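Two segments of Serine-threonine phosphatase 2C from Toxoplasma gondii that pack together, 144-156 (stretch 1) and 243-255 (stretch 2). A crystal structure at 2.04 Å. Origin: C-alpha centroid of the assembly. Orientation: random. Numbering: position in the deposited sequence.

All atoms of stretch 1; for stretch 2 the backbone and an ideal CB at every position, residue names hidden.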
# COMPACT_ATOMS: atom_id res chain seq x y z
N VAL A 144 -9.74 0.84 -2.34
CA VAL A 144 -10.98 1.51 -2.02
C VAL A 144 -12.14 0.67 -2.55
O VAL A 144 -12.29 0.51 -3.76
CB VAL A 144 -11.02 2.93 -2.63
CG1 VAL A 144 -12.38 3.60 -2.38
CG2 VAL A 144 -9.90 3.78 -2.03
N LEU A 145 -12.91 0.09 -1.63
CA LEU A 145 -14.06 -0.72 -1.99
C LEU A 145 -15.28 0.20 -2.05
O LEU A 145 -15.55 0.93 -1.10
CB LEU A 145 -14.30 -1.81 -0.95
CG LEU A 145 -15.61 -2.60 -1.10
CD1 LEU A 145 -15.55 -3.46 -2.35
CD2 LEU A 145 -15.84 -3.47 0.13
N ALA A 146 -16.00 0.17 -3.16
CA ALA A 146 -17.19 1.00 -3.33
C ALA A 146 -18.13 0.39 -4.36
O ALA A 146 -17.78 0.25 -5.54
CB ALA A 146 -16.79 2.41 -3.76
N LYS A 147 -19.32 0.01 -3.90
CA LYS A 147 -20.36 -0.58 -4.74
C LYS A 147 -19.83 -1.60 -5.75
O LYS A 147 -19.99 -1.43 -6.96
CB LYS A 147 -21.12 0.53 -5.48
CG LYS A 147 -22.45 0.07 -6.08
CD LYS A 147 -23.10 1.16 -6.93
CE LYS A 147 -24.42 0.68 -7.52
NZ LYS A 147 -25.02 1.67 -8.47
N GLY A 148 -19.20 -2.66 -5.25
CA GLY A 148 -18.70 -3.70 -6.14
C GLY A 148 -17.40 -3.43 -6.87
O GLY A 148 -16.94 -4.28 -7.63
N PHE A 149 -16.81 -2.26 -6.65
CA PHE A 149 -15.55 -1.93 -7.31
C PHE A 149 -14.44 -1.72 -6.29
O PHE A 149 -14.69 -1.22 -5.19
CB PHE A 149 -15.69 -0.65 -8.14
CG PHE A 149 -16.49 -0.83 -9.39
CD1 PHE A 149 -15.96 -1.50 -10.49
CD2 PHE A 149 -17.79 -0.33 -9.48
CE1 PHE A 149 -16.71 -1.68 -11.65
CE2 PHE A 149 -18.55 -0.50 -10.63
CZ PHE A 149 -18.01 -1.18 -11.72
N VAL A 150 -13.23 -2.12 -6.66
CA VAL A 150 -12.09 -1.93 -5.79
C VAL A 150 -11.06 -1.13 -6.58
O VAL A 150 -10.55 -1.60 -7.60
CB VAL A 150 -11.47 -3.26 -5.34
CG1 VAL A 150 -10.22 -3.00 -4.51
CG2 VAL A 150 -12.47 -4.04 -4.52
N ALA A 151 -10.79 0.07 -6.10
CA ALA A 151 -9.82 0.95 -6.73
C ALA A 151 -8.48 0.74 -6.03
O ALA A 151 -8.28 1.21 -4.90
CB ALA A 151 -10.27 2.40 -6.59
N VAL A 152 -7.58 0.03 -6.69
CA VAL A 152 -6.26 -0.25 -6.14
C VAL A 152 -5.26 0.84 -6.52
O VAL A 152 -5.16 1.24 -7.68
CB VAL A 152 -5.71 -1.62 -6.64
CG1 VAL A 152 -4.30 -1.83 -6.13
CG2 VAL A 152 -6.60 -2.75 -6.17
N GLY A 153 -4.51 1.30 -5.53
CA GLY A 153 -3.49 2.30 -5.78
C GLY A 153 -2.25 1.91 -5.00
O GLY A 153 -2.35 1.20 -3.99
N HIS A 154 -1.08 2.32 -5.47
CA HIS A 154 0.15 2.02 -4.75
C HIS A 154 1.35 2.84 -5.16
O HIS A 154 1.40 3.43 -6.24
CB HIS A 154 0.50 0.52 -4.85
CG HIS A 154 1.40 0.18 -6.00
ND1 HIS A 154 0.96 0.12 -7.30
CD2 HIS A 154 2.71 -0.16 -6.03
CE1 HIS A 154 1.95 -0.25 -8.09
NE2 HIS A 154 3.03 -0.42 -7.35
N LEU A 155 2.31 2.88 -4.25
CA LEU A 155 3.57 3.57 -4.44
C LEU A 155 4.61 2.70 -3.75
O LEU A 155 4.46 2.38 -2.57
CB LEU A 155 3.56 4.94 -3.75
CG LEU A 155 2.69 6.08 -4.30
CD1 LEU A 155 2.83 7.29 -3.37
CD2 LEU A 155 3.13 6.45 -5.71
N GLY A 156 5.64 2.29 -4.47
CA GLY A 156 6.67 1.50 -3.82
C GLY A 156 6.68 0.02 -4.09
O GLY A 156 6.27 -0.42 -5.17
N UNK A 243 12.02 10.79 -7.21
CA UNK A 243 11.09 10.03 -6.37
C UNK A 243 9.70 10.63 -6.62
O UNK A 243 9.45 11.79 -6.30
CB UNK A 243 11.48 10.09 -4.89
N UNK A 244 8.80 9.83 -7.18
CA UNK A 244 7.45 10.28 -7.52
C UNK A 244 6.35 9.88 -6.53
O UNK A 244 6.48 8.89 -5.80
CB UNK A 244 7.08 9.74 -8.90
N UNK A 245 5.26 10.65 -6.52
CA UNK A 245 4.12 10.33 -5.67
C UNK A 245 2.93 9.95 -6.55
O UNK A 245 1.80 9.87 -6.09
CB UNK A 245 3.77 11.51 -4.76
N UNK A 246 3.22 9.73 -7.83
CA UNK A 246 2.21 9.32 -8.81
C UNK A 246 1.93 7.84 -8.61
O UNK A 246 2.81 7.01 -8.82
CB UNK A 246 2.67 9.60 -10.24
N UNK A 247 0.71 7.48 -8.17
CA UNK A 247 0.43 6.06 -7.97
C UNK A 247 -0.04 5.39 -9.25
O UNK A 247 -0.51 6.05 -10.17
CB UNK A 247 -0.62 5.88 -6.87
N UNK A 248 0.12 4.07 -9.32
CA UNK A 248 -0.41 3.35 -10.47
C UNK A 248 -1.78 2.99 -9.91
O UNK A 248 -1.89 2.59 -8.75
CB UNK A 248 0.43 2.15 -10.92
N UNK A 249 -2.83 3.17 -10.70
CA UNK A 249 -4.17 2.87 -10.22
C UNK A 249 -4.83 1.83 -11.11
O UNK A 249 -4.67 1.86 -12.33
CB UNK A 249 -5.02 4.14 -10.16
N UNK A 250 -5.57 0.92 -10.49
CA UNK A 250 -6.28 -0.15 -11.18
C UNK A 250 -7.62 -0.42 -10.52
O UNK A 250 -7.69 -0.69 -9.32
CB UNK A 250 -5.44 -1.43 -11.21
N UNK A 251 -8.70 -0.33 -11.30
CA UNK A 251 -10.03 -0.59 -10.78
C UNK A 251 -10.51 -1.97 -11.24
O UNK A 251 -10.58 -2.24 -12.44
CB UNK A 251 -11.00 0.50 -11.23
N UNK A 252 -10.82 -2.83 -10.28
CA UNK A 252 -11.28 -4.17 -10.59
C UNK A 252 -12.71 -4.37 -10.09
O UNK A 252 -13.08 -3.87 -9.03
CB UNK A 252 -10.34 -5.21 -9.98
N UNK A 253 -13.52 -5.09 -10.87
CA UNK A 253 -14.89 -5.39 -10.46
C UNK A 253 -14.84 -6.58 -9.52
O UNK A 253 -14.21 -7.59 -9.83
CB UNK A 253 -15.79 -5.67 -11.66
N UNK A 254 -15.49 -6.47 -8.37
CA UNK A 254 -15.51 -7.59 -7.44
C UNK A 254 -16.60 -8.53 -7.96
O UNK A 254 -17.78 -8.20 -7.92
CB UNK A 254 -15.77 -7.14 -6.00
N UNK A 255 -16.20 -9.69 -8.46
CA UNK A 255 -17.16 -10.65 -8.98
C UNK A 255 -17.48 -11.72 -7.93
O UNK A 255 -16.80 -11.81 -6.91
CB UNK A 255 -16.62 -11.30 -10.26

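Residues 248-253 of stretch 2 run antiparallel to the strand 149-155, so their backbone is largely committed to sheet pairing and their side chains alternate between the face of Phe149 and Ala151 and the face of Val150 and Val152. Positions 243-247 form a loop leading into this strand.

At position 243 the CB finds nothing of stretch 1 within reach, so the contact sets no preference; the residue is Leu243. At position 244 stretch 1 likewise sets no preference. It is Ser244, whose OG accepts a hydrogen bond from the backbone N of position 246 at 2.9 Å. At 245 the CB points away, 4.5 Å from Leu155 CD1, and many residues fit; it is Asn245. Position 246 also points away, leaving a wide choice, and holds Gln246. The backbone O of Gln246 lies 3.2 Å from Leu155 CD2.

Position 247 has phi near -86°, compatible with proline. Its CB lies sideways beside Leu155, and the ideal CB is a tight 3.2 Å from His154 O, so a compact apolar residue suits it. Pro247 places CB 4.0 Å from Leu155 CD2. Having no N-H costs nothing here, since no hydrogen bond across the stretches calls on that nitrogen.

The ideal CB of 248 lies 4.0 Å from His154 CE1, and an imidazole neighbour favours a polar or acidic residue. Asp248 brings OD2 to 3.9 Å from His154 CE1, and OD2 is hydrogen-bonded elsewhere in the structure. A water 2.8 Å from His154 ND1 donates to the backbone O of Asp248 at 2.7 Å, a link any residue here could provide. The direct backbone bonds, His154 N to Asp248 O and Asp248 N to His154 O, are both weak at 3.4 Å.

Position 249 lies across from Gly153, which offers no side chain, and its extended backbone suits a beta-branched residue. The ideal CB is 3.8 Å from Val152 O, which a compact apolar side chain tolerates. The residue is Val249; its CA, 3.2 Å from Val152 O, makes a backbone CA-H...O contact.

At 250 the backbone pairs with Val152 in both directions. The side chain shares the face of Val152, and a long one could lead away; Arg250, fully extended, does so. Val152 N donates to Arg250 O at 2.7 Å, and Arg250 N to Val152 O at 2.9 Å.

Position 251 faces Ala151 and has Phe149 CD1 5.4 Å from its ideal CB. The small alanine leaves room for a branched apolar residue. Val251 sets CG2 4.3 Å from Ala151 CB and CG1 3.9 Å from Phe149 CD1.

Across from 252 is Val150, inviting another apolar beta-former. Val252 supplies CG1, 3.8 Å from Val150 CB, while Val252 N donates to Val150 O at 3.0 Å.

The ideal CB of 253 is 4.1 Å from Phe149 CE1, so an aromatic, an aliphatic or a flat cation could lie beside the ring. Arg253 lays one face of its guanidinium over CE1, with NH1 3.3 Å from Phe149 CZ.

At 254 the CB points toward stretch 1, near Val150 CG2, and a medium apolar residue fits. Val254 CG2 reaches Val150 CG2 at 3.3 Å and Leu145 CD1 at 4.2 Å, and Val254 N donates to Gly148 O at 2.7 Å. Position 255 points away without contact, so polar residues are welcome; it is Thr255.

Stretch 2 243-255: LSNQPDVRVVRVT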
# COMPACT_ATOMS: atom_id res chain seq x y z
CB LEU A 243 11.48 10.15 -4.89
CG LEU A 243 10.75 9.26 -3.87
CD1 LEU A 243 11.01 7.79 -4.18
CD2 LEU A 243 11.24 9.60 -2.46
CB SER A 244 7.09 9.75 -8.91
OG SER A 244 5.73 9.98 -9.23
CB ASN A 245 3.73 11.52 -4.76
CG ASN A 245 3.45 12.79 -5.53
OD1 ASN A 245 3.00 12.77 -6.68
ND2 ASN A 245 3.72 13.93 -4.89
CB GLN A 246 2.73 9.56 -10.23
CG GLN A 246 1.86 9.00 -11.35
CD GLN A 246 0.48 9.62 -11.36
OE1 GLN A 246 -0.50 9.00 -10.94
NE2 GLN A 246 0.39 10.87 -11.82
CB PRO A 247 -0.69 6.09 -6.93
CG PRO A 247 -1.48 7.31 -7.38
CD PRO A 247 -0.38 8.32 -7.64
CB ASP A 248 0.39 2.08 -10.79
CG ASP A 248 1.65 2.37 -11.60
OD1 ASP A 248 1.54 3.07 -12.63
OD2 ASP A 248 2.74 1.90 -11.22
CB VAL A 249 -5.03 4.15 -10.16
CG1 VAL A 249 -6.39 3.84 -9.56
CG2 VAL A 249 -4.32 5.21 -9.34
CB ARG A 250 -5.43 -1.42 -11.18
CG ARG A 250 -6.10 -2.65 -11.79
CD ARG A 250 -5.17 -3.87 -11.79
NE ARG A 250 -5.80 -5.06 -12.36
CZ ARG A 250 -5.21 -6.25 -12.45
NH1 ARG A 250 -3.98 -6.43 -11.99
NH2 ARG A 250 -5.87 -7.28 -12.99
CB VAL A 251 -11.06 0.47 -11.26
CG1 VAL A 251 -12.44 0.15 -10.70
CG2 VAL A 251 -10.62 1.87 -10.82
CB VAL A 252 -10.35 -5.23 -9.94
CG1 VAL A 252 -10.02 -4.83 -8.52
CG2 VAL A 252 -11.01 -6.60 -9.95
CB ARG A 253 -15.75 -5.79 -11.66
CG ARG A 253 -16.01 -4.72 -12.68
CD ARG A 253 -16.77 -5.32 -13.86
NE ARG A 253 -17.05 -4.33 -14.90
CZ ARG A 253 -18.06 -3.47 -14.88
NH1 ARG A 253 -18.91 -3.47 -13.86
NH2 ARG A 253 -18.21 -2.60 -15.87
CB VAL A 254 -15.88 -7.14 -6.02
CG1 VAL A 254 -15.86 -8.33 -5.08
CG2 VAL A 254 -14.91 -6.06 -5.55
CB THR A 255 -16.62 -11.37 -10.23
OG1 THR A 255 -15.62 -12.31 -9.83
CG2 THR A 255 -16.02 -10.36 -11.20
O HOH W 1 -1.79 0.04 -7.89
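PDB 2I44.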